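Local coordinates for protein CRISPR-associated endonuclease Cas12b (Alicyclobacillus acidoterrestris, PDB 5U31) that uses a guide RNA to recognise PAM-bearing target DNA and, as the natural enzyme, cuts it with its RuvC nuclease domain in bacterial antiviral defence, at residues Q404-F409 with A418-K423; H422-V427 with D436-P441. The protein carries 3 engineered substitutions. All blocks are in the same frame, centred on the assembly; numbering follows the deposited sequence.

Contact 1. Residues Q404-F409 with A418-K423; sequences QYTFLF and AIRFHK. With nucleotides of chain D.
Leu408 and Arg420 meet on the face of the sheet that also carries Thr406 and Ala418. Methyl CD1 of Leu408 sits over one face of the guanidinium, toward its rim and 3.8 Å from Arg420 NH2, while the same methyl touches Arg420 CB. With CG anti to the backbone N (chi1 -169°), the Arg420 chain rises alongside Thr406, whose OG1 lies against Arg420 CB. His422 approaches Thr406 at about a right angle: methyl CG2 of Thr406 lies at the edge of the imidazole, in its plane, near NE2. The ring's CD2 corner reaches back to CB of Gln404, 3.8 Å away.

Beneath these side chains, strands 405-408 and 418-421 form an antiparallel beta hairpin in the WED-II domain. Arg420 N donates to Thr406 O at 2.9 Å, and Thr406 N returns a bond to Arg420 O. Leu408 and Ala418 form a second hydrogen-bonded pair, and His422 N continues the ladder to Gln404 O at 3.1 Å. On the reverse face, Phe407 CD2 packs against Ile419 CG1 at 4.0 Å; Phe407 also stacks on Phe477 of strand 473-483, and Tyr405 OH bonds to Gly478 O, next to the Gly479 that binds the phosphate lock of the target strand.

At the DNA end, Gln404 NE2 donates to OP1 of DT3 of chain D (2.7 Å, 152° at the hydrogen). The amide has two further hydrogen bonds, NE2 to Leu402 O and OE1 to Gly399 N, a pattern that would hold it turned with NE2 toward the phosphate.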
loop_
_atom_site.group_PDB
_atom_site.type_symbol
_atom_site.label_atom_id
_atom_site.label_comp_id
_atom_site.label_asym_id
_atom_site.label_seq_id
_atom_site.Cartn_x
_atom_site.Cartn_y
_atom_site.Cartn_z
ATOM N N GLN A 404 24.660 -26.714 -5.147
ATOM C CA GLN A 404 23.736 -27.034 -4.069
ATOM C C GLN A 404 24.302 -26.644 -2.705
ATOM O O GLN A 404 25.463 -26.251 -2.566
ATOM C CB GLN A 404 23.395 -28.528 -4.098
ATOM C CG GLN A 404 22.737 -28.986 -5.389
ATOM C CD GLN A 404 23.209 -30.353 -5.841
ATOM O OE1 GLN A 404 22.875 -31.369 -5.239
ATOM N NE2 GLN A 404 23.996 -30.381 -6.908
ATOM N N TYR A 405 23.448 -26.758 -1.685
ATOM C CA TYR A 405 23.826 -26.509 -0.301
ATOM C C TYR A 405 23.010 -27.423 0.601
ATOM O O TYR A 405 21.869 -27.770 0.283
ATOM C CB TYR A 405 23.595 -25.047 0.106
ATOM C CG TYR A 405 22.144 -24.740 0.373
ATOM C CD1 TYR A 405 21.630 -24.785 1.662
ATOM C CD2 TYR A 405 21.280 -24.425 -0.664
ATOM C CE1 TYR A 405 20.296 -24.526 1.912
ATOM C CE2 TYR A 405 19.945 -24.158 -0.425
ATOM C CZ TYR A 405 19.462 -24.214 0.865
ATOM O OH TYR A 405 18.139 -23.955 1.114
ATOM N N THR A 406 23.600 -27.807 1.730
ATOM C CA THR A 406 22.877 -28.479 2.801
ATOM C C THR A 406 22.813 -27.562 4.011
ATOM O O THR A 406 23.766 -26.830 4.299
ATOM C CB THR A 406 23.537 -29.801 3.217
ATOM O OG1 THR A 406 24.860 -29.547 3.698
ATOM C CG2 THR A 406 23.612 -30.762 2.063
ATOM N N PHE A 407 21.684 -27.601 4.709
ATOM C CA PHE A 407 21.554 -26.956 6.007
ATOM C C PHE A 407 21.869 -27.983 7.086
ATOM O O PHE A 407 21.169 -28.993 7.212
ATOM C CB PHE A 407 20.150 -26.391 6.188
ATOM C CG PHE A 407 19.977 -25.570 7.431
ATOM C CD1 PHE A 407 19.596 -26.161 8.626
ATOM C CD2 PHE A 407 20.171 -24.200 7.398
ATOM C CE1 PHE A 407 19.426 -25.402 9.764
ATOM C CE2 PHE A 407 19.998 -23.436 8.533
ATOM C CZ PHE A 407 19.627 -24.037 9.717
ATOM N N LEU A 408 22.921 -27.728 7.856
ATOM C CA LEU A 408 23.419 -28.669 8.853
ATOM C C LEU A 408 22.895 -28.258 10.225
ATOM O O LEU A 408 23.333 -27.249 10.786
ATOM C CB LEU A 408 24.945 -28.709 8.828
ATOM C CG LEU A 408 25.547 -29.184 7.507
ATOM C CD1 LEU A 408 27.018 -28.852 7.441
ATOM C CD2 LEU A 408 25.332 -30.666 7.348
ATOM N N PHE A 409 21.966 -29.045 10.763
ATOM C CA PHE A 409 21.414 -28.777 12.083
ATOM C C PHE A 409 22.425 -29.114 13.171
ATOM O O PHE A 409 22.965 -30.225 13.209
ATOM C CB PHE A 409 20.138 -29.587 12.304
ATOM C CG PHE A 409 18.945 -29.055 11.574
ATOM C CD1 PHE A 409 18.259 -27.950 12.053
ATOM C CD2 PHE A 409 18.492 -29.670 10.420
ATOM C CE1 PHE A 409 17.153 -27.463 11.386
ATOM C CE2 PHE A 409 17.387 -29.187 9.750
ATOM C CZ PHE A 409 16.718 -28.083 10.232
ATOM N N ALA A 418 24.848 -24.738 10.668
ATOM C CA ALA A 418 25.842 -24.474 9.642
ATOM C C ALA A 418 25.219 -24.715 8.282
ATOM O O ALA A 418 24.175 -25.358 8.155
ATOM C CB ALA A 418 27.086 -25.355 9.810
ATOM N N ILE A 419 25.880 -24.190 7.261
ATOM C CA ILE A 419 25.505 -24.427 5.877
ATOM C C ILE A 419 26.732 -24.936 5.147
ATOM O O ILE A 419 27.814 -24.352 5.264
ATOM C CB ILE A 419 24.950 -23.157 5.209
ATOM C CG1 ILE A 419 23.441 -23.090 5.416
ATOM C CG2 ILE A 419 25.285 -23.143 3.732
ATOM C CD1 ILE A 419 22.950 -21.731 5.779
ATOM N N ARG A 420 26.575 -26.033 4.418
ATOM C CA ARG A 420 27.652 -26.579 3.605
ATOM C C ARG A 420 27.389 -26.205 2.153
ATOM O O ARG A 420 26.447 -26.714 1.537
ATOM C CB ARG A 420 27.757 -28.091 3.770
ATOM C CG ARG A 420 29.017 -28.667 3.172
ATOM C CD ARG A 420 28.866 -30.146 2.896
ATOM N NE ARG A 420 28.462 -30.895 4.081
ATOM C CZ ARG A 420 29.271 -31.187 5.092
ATOM N NH1 ARG A 420 30.534 -30.785 5.073
ATOM N NH2 ARG A 420 28.815 -31.875 6.128
ATOM N N PHE A 421 28.211 -25.313 1.611
ATOM C CA PHE A 421 28.174 -25.027 0.184
ATOM C C PHE A 421 28.984 -26.094 -0.544
ATOM O O PHE A 421 30.188 -26.233 -0.307
ATOM C CB PHE A 421 28.731 -23.635 -0.104
ATOM C CG PHE A 421 27.984 -22.523 0.582
ATOM C CD1 PHE A 421 26.930 -21.880 -0.052
ATOM C CD2 PHE A 421 28.341 -22.112 1.855
ATOM C CE1 PHE A 421 26.245 -20.854 0.572
ATOM C CE2 PHE A 421 27.659 -21.081 2.484
ATOM C CZ PHE A 421 26.609 -20.454 1.842
ATOM N N HIS A 422 28.327 -26.853 -1.422
ATOM C CA HIS A 422 29.023 -27.939 -2.108
ATOM C C HIS A 422 30.008 -27.423 -3.149
ATOM O O HIS A 422 30.954 -28.131 -3.503
ATOM C CB HIS A 422 28.008 -28.885 -2.738
ATOM C CG HIS A 422 27.103 -29.524 -1.738
ATOM N ND1 HIS A 422 27.447 -30.667 -1.050
ATOM C CD2 HIS A 422 25.884 -29.161 -1.281
ATOM C CE1 HIS A 422 26.469 -30.990 -0.223
ATOM N NE2 HIS A 422 25.509 -30.093 -0.347
ATOM N N LYS A 423 29.799 -26.215 -3.654
ATOM C CA LYS A 423 30.772 -25.542 -4.496
ATOM C C LYS A 423 30.768 -24.073 -4.118
ATOM O O LYS A 423 29.713 -23.508 -3.824
ATOM C CB LYS A 423 30.465 -25.703 -5.991
ATOM C CG LYS A 423 30.791 -27.066 -6.561
ATOM C CD LYS A 423 30.766 -27.035 -8.080
ATOM C CE LYS A 423 29.401 -26.619 -8.612
ATOM N NZ LYS A 423 29.339 -26.742 -10.091
ATOM P P DT D 3 25.416 -33.534 -8.603
ATOM O OP1 DT D 3 25.667 -32.330 -7.799
ATOM O OP2 DT D 3 24.046 -33.796 -9.081
ATOM O "O5'" DT D 3 26.360 -33.454 -9.879
ATOM C "C5'" DT D 3 27.747 -33.290 -9.715
ATOM C "C4'" DT D 3 28.451 -33.478 -11.035
ATOM O "O4'" DT D 3 28.056 -34.748 -11.603
ATOM C "C3'" DT D 3 28.110 -32.429 -12.081
ATOM O "O3'" DT D 3 29.257 -32.115 -12.835
ATOM C "C2'" DT D 3 27.055 -33.128 -12.929
ATOM C "C1'" DT D 3 27.561 -34.548 -12.902
ATOM N N1 DT D 3 26.520 -35.569 -13.158
ATOM C C2 DT D 3 26.498 -36.210 -14.370
ATOM O O2 DT D 3 27.282 -35.963 -15.268
ATOM N N3 DT D 3 25.517 -37.150 -14.501
ATOM C C4 DT D 3 24.578 -37.510 -13.558
ATOM O O4 DT D 3 23.733 -38.369 -13.770
ATOM C C5 DT D 3 24.662 -36.803 -12.301
ATOM C C7 DT D 3 23.696 -37.105 -11.196
ATOM C C6 DT D 3 25.623 -35.882 -12.163
#

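Contact 2. Residues H422-V427 with D436-P441; sequences HKLLKV and DDVTVP
Asp437 N donates to His422 O at 3.1 Å, the one hydrogen bond between residues 422-427 and 436-441. The bond is fairly straight at the hydrogen (163°), but the donor stands well above the carbonyl plane, with a C=O...N angle of 105°. The same oxygen receives a CA-H...O contact from Asp436 CA, 3.4 Å away. Nearby, the side chains of Lys423 and Asp436 leave the backbone alongside each other, and Asp436 OD2 lies 4.0 Å from Lys423 CG. Their charged ends stay apart, Lys423 NZ being bonded instead to Thr216 OG1.

Asp437 and Val438 together sit opposite the single residue Phe421 and form a G1 beta bulge, with Asp437 in the left-handed backbone conformation that the first residue of such a bulge adopts. It lies where strand 437-441 joins strand 418-421 in the three-stranded sheet of the WED-II domain, while the chain bends sharply at His422 and Lys423 into the separate hairpin of strands 424-428 and 431-435.

In the angle between the two sheets, methyl CD2 of Leu424 meets CG1 of Val438 at 4.0 Å, the side chains crossing at about a right angle. Helix 17-45 backs this pair, with Leu23 against Leu424 and Ile19 against Val438.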
loop_
_atom_site.group_PDB
_atom_site.type_symbol
_atom_site.label_atom_id
_atom_site.label_comp_id
_atom_site.label_asym_id
_atom_site.label_seq_id
_atom_site.Cartn_x
_atom_site.Cartn_y
_atom_site.Cartn_z
ATOM N N HIS A 422 28.327 -26.853 -1.422
ATOM C CA HIS A 422 29.023 -27.939 -2.108
ATOM C C HIS A 422 30.008 -27.423 -3.149
ATOM O O HIS A 422 30.954 -28.131 -3.503
ATOM C CB HIS A 422 28.008 -28.885 -2.738
ATOM C CG HIS A 422 27.103 -29.524 -1.738
ATOM N ND1 HIS A 422 27.447 -30.667 -1.050
ATOM C CD2 HIS A 422 25.884 -29.161 -1.281
ATOM C CE1 HIS A 422 26.469 -30.990 -0.223
ATOM N NE2 HIS A 422 25.509 -30.093 -0.347
ATOM N N LYS A 423 29.799 -26.215 -3.654
ATOM C CA LYS A 423 30.772 -25.542 -4.496
ATOM C C LYS A 423 30.768 -24.073 -4.118
ATOM O O LYS A 423 29.713 -23.508 -3.824
ATOM C CB LYS A 423 30.465 -25.703 -5.991
ATOM C CG LYS A 423 30.791 -27.066 -6.561
ATOM C CD LYS A 423 30.766 -27.035 -8.080
ATOM C CE LYS A 423 29.401 -26.619 -8.612
ATOM N NZ LYS A 423 29.339 -26.742 -10.091
ATOM N N LEU A 424 31.943 -23.461 -4.123
ATOM C CA LEU A 424 32.065 -22.072 -3.712
ATOM C C LEU A 424 33.342 -21.511 -4.317
ATOM O O LEU A 424 34.035 -22.180 -5.088
ATOM C CB LEU A 424 32.059 -21.952 -2.187
ATOM C CG LEU A 424 31.507 -20.667 -1.578
ATOM C CD1 LEU A 424 30.028 -20.526 -1.892
ATOM C CD2 LEU A 424 31.740 -20.678 -0.081
ATOM N N LEU A 425 33.644 -20.268 -3.967
ATOM C CA LEU A 425 34.868 -19.609 -4.386
ATOM C C LEU A 425 35.713 -19.299 -3.165
ATOM O O LEU A 425 35.193 -18.896 -2.120
ATOM C CB LEU A 425 34.575 -18.327 -5.156
ATOM C CG LEU A 425 33.992 -18.535 -6.547
ATOM C CD1 LEU A 425 34.022 -17.225 -7.302
ATOM C CD2 LEU A 425 34.776 -19.602 -7.284
ATOM N N LYS A 426 37.016 -19.497 -3.302
ATOM C CA LYS A 426 37.968 -19.199 -2.249
ATOM C C LYS A 426 39.040 -18.293 -2.830
ATOM O O LYS A 426 39.468 -18.489 -3.969
ATOM C CB LYS A 426 38.573 -20.482 -1.691
ATOM C CG LYS A 426 39.259 -20.320 -0.362
ATOM C CD LYS A 426 38.789 -21.385 0.614
ATOM C CE LYS A 426 39.593 -22.670 0.508
ATOM N NZ LYS A 426 39.063 -23.689 1.460
ATOM N N VAL A 427 39.456 -17.289 -2.063
ATOM C CA VAL A 427 40.408 -16.291 -2.538
ATOM C C VAL A 427 41.589 -16.259 -1.581
ATOM O O VAL A 427 41.415 -16.012 -0.381
ATOM C CB VAL A 427 39.766 -14.902 -2.667
ATOM C CG1 VAL A 427 40.803 -13.879 -3.086
ATOM C CG2 VAL A 427 38.628 -14.943 -3.680
ATOM N N ASP A 436 35.410 -26.992 -3.271
ATOM C CA ASP A 436 34.309 -27.889 -2.964
ATOM C C ASP A 436 34.073 -27.951 -1.462
ATOM O O ASP A 436 34.995 -27.757 -0.663
ATOM C CB ASP A 436 34.582 -29.306 -3.487
ATOM C CG ASP A 436 34.456 -29.410 -4.991
ATOM O OD1 ASP A 436 35.427 -29.067 -5.698
ATOM O OD2 ASP A 436 33.384 -29.837 -5.465
ATOM N N ASP A 437 32.821 -28.211 -1.092
ATOM C CA ASP A 437 32.456 -28.689 0.240
ATOM C C ASP A 437 33.001 -27.768 1.337
ATOM O O ASP A 437 33.861 -28.134 2.136
ATOM C CB ASP A 437 32.949 -30.129 0.417
ATOM C CG ASP A 437 31.835 -31.085 0.789
ATOM O OD1 ASP A 437 31.665 -31.350 1.998
ATOM O OD2 ASP A 437 31.124 -31.561 -0.124
ATOM N N VAL A 438 32.460 -26.553 1.349
ATOM C CA VAL A 438 32.827 -25.521 2.313
ATOM C C VAL A 438 31.704 -25.398 3.333
ATOM O O VAL A 438 30.571 -25.050 2.978
ATOM C CB VAL A 438 33.079 -24.175 1.624
ATOM C CG1 VAL A 438 33.391 -23.111 2.655
ATOM C CG2 VAL A 438 34.198 -24.303 0.617
ATOM N N THR A 439 32.020 -25.659 4.600
ATOM C CA THR A 439 31.047 -25.600 5.686
ATOM C C THR A 439 31.186 -24.280 6.435
ATOM O O THR A 439 32.261 -23.970 6.961
ATOM C CB THR A 439 31.232 -26.764 6.653
ATOM O OG1 THR A 439 31.114 -28.001 5.941
ATOM C CG2 THR A 439 30.177 -26.698 7.740
ATOM N N VAL A 440 30.095 -23.529 6.520
ATOM C CA VAL A 440 30.099 -22.189 7.089
ATOM C C VAL A 440 29.121 -22.138 8.259
ATOM O O VAL A 440 27.935 -22.429 8.086
ATOM C CB VAL A 440 29.739 -21.131 6.034
ATOM C CG1 VAL A 440 29.527 -19.782 6.686
ATOM C CG2 VAL A 440 30.829 -21.060 4.975
ATOM N N PRO A 441 29.564 -21.796 9.468
ATOM C CA PRO A 441 28.622 -21.638 10.577
ATOM C C PRO A 441 27.720 -20.430 10.390
ATOM O O PRO A 441 28.059 -19.449 9.723
ATOM C CB PRO A 441 29.533 -21.462 11.800
ATOM C CG PRO A 441 30.841 -21.036 11.246
ATOM C CD PRO A 441 30.954 -21.766 9.945
#

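Contact 1 is the more buried of the two and covers nearly twice the surface, 554 against 297 Å². It pairs two strands over their length through five backbone hydrogen bonds, whereas contact 2 has one such bond at a corner, flanked by exposed Asp436 and Asp437. The two share His422 and Lys423, and strand 418-421 is the middle strand of the sheet common to both, probably hydrogen-bonded to strand 437-441 through Val440 N to Ile419 O and Phe421 N to Val438 O (both 2.7 Å). Aromatic packing in contact 1 looks toward strand 473-483, while the aliphatic pair of contact 2 looks toward helix 17-45.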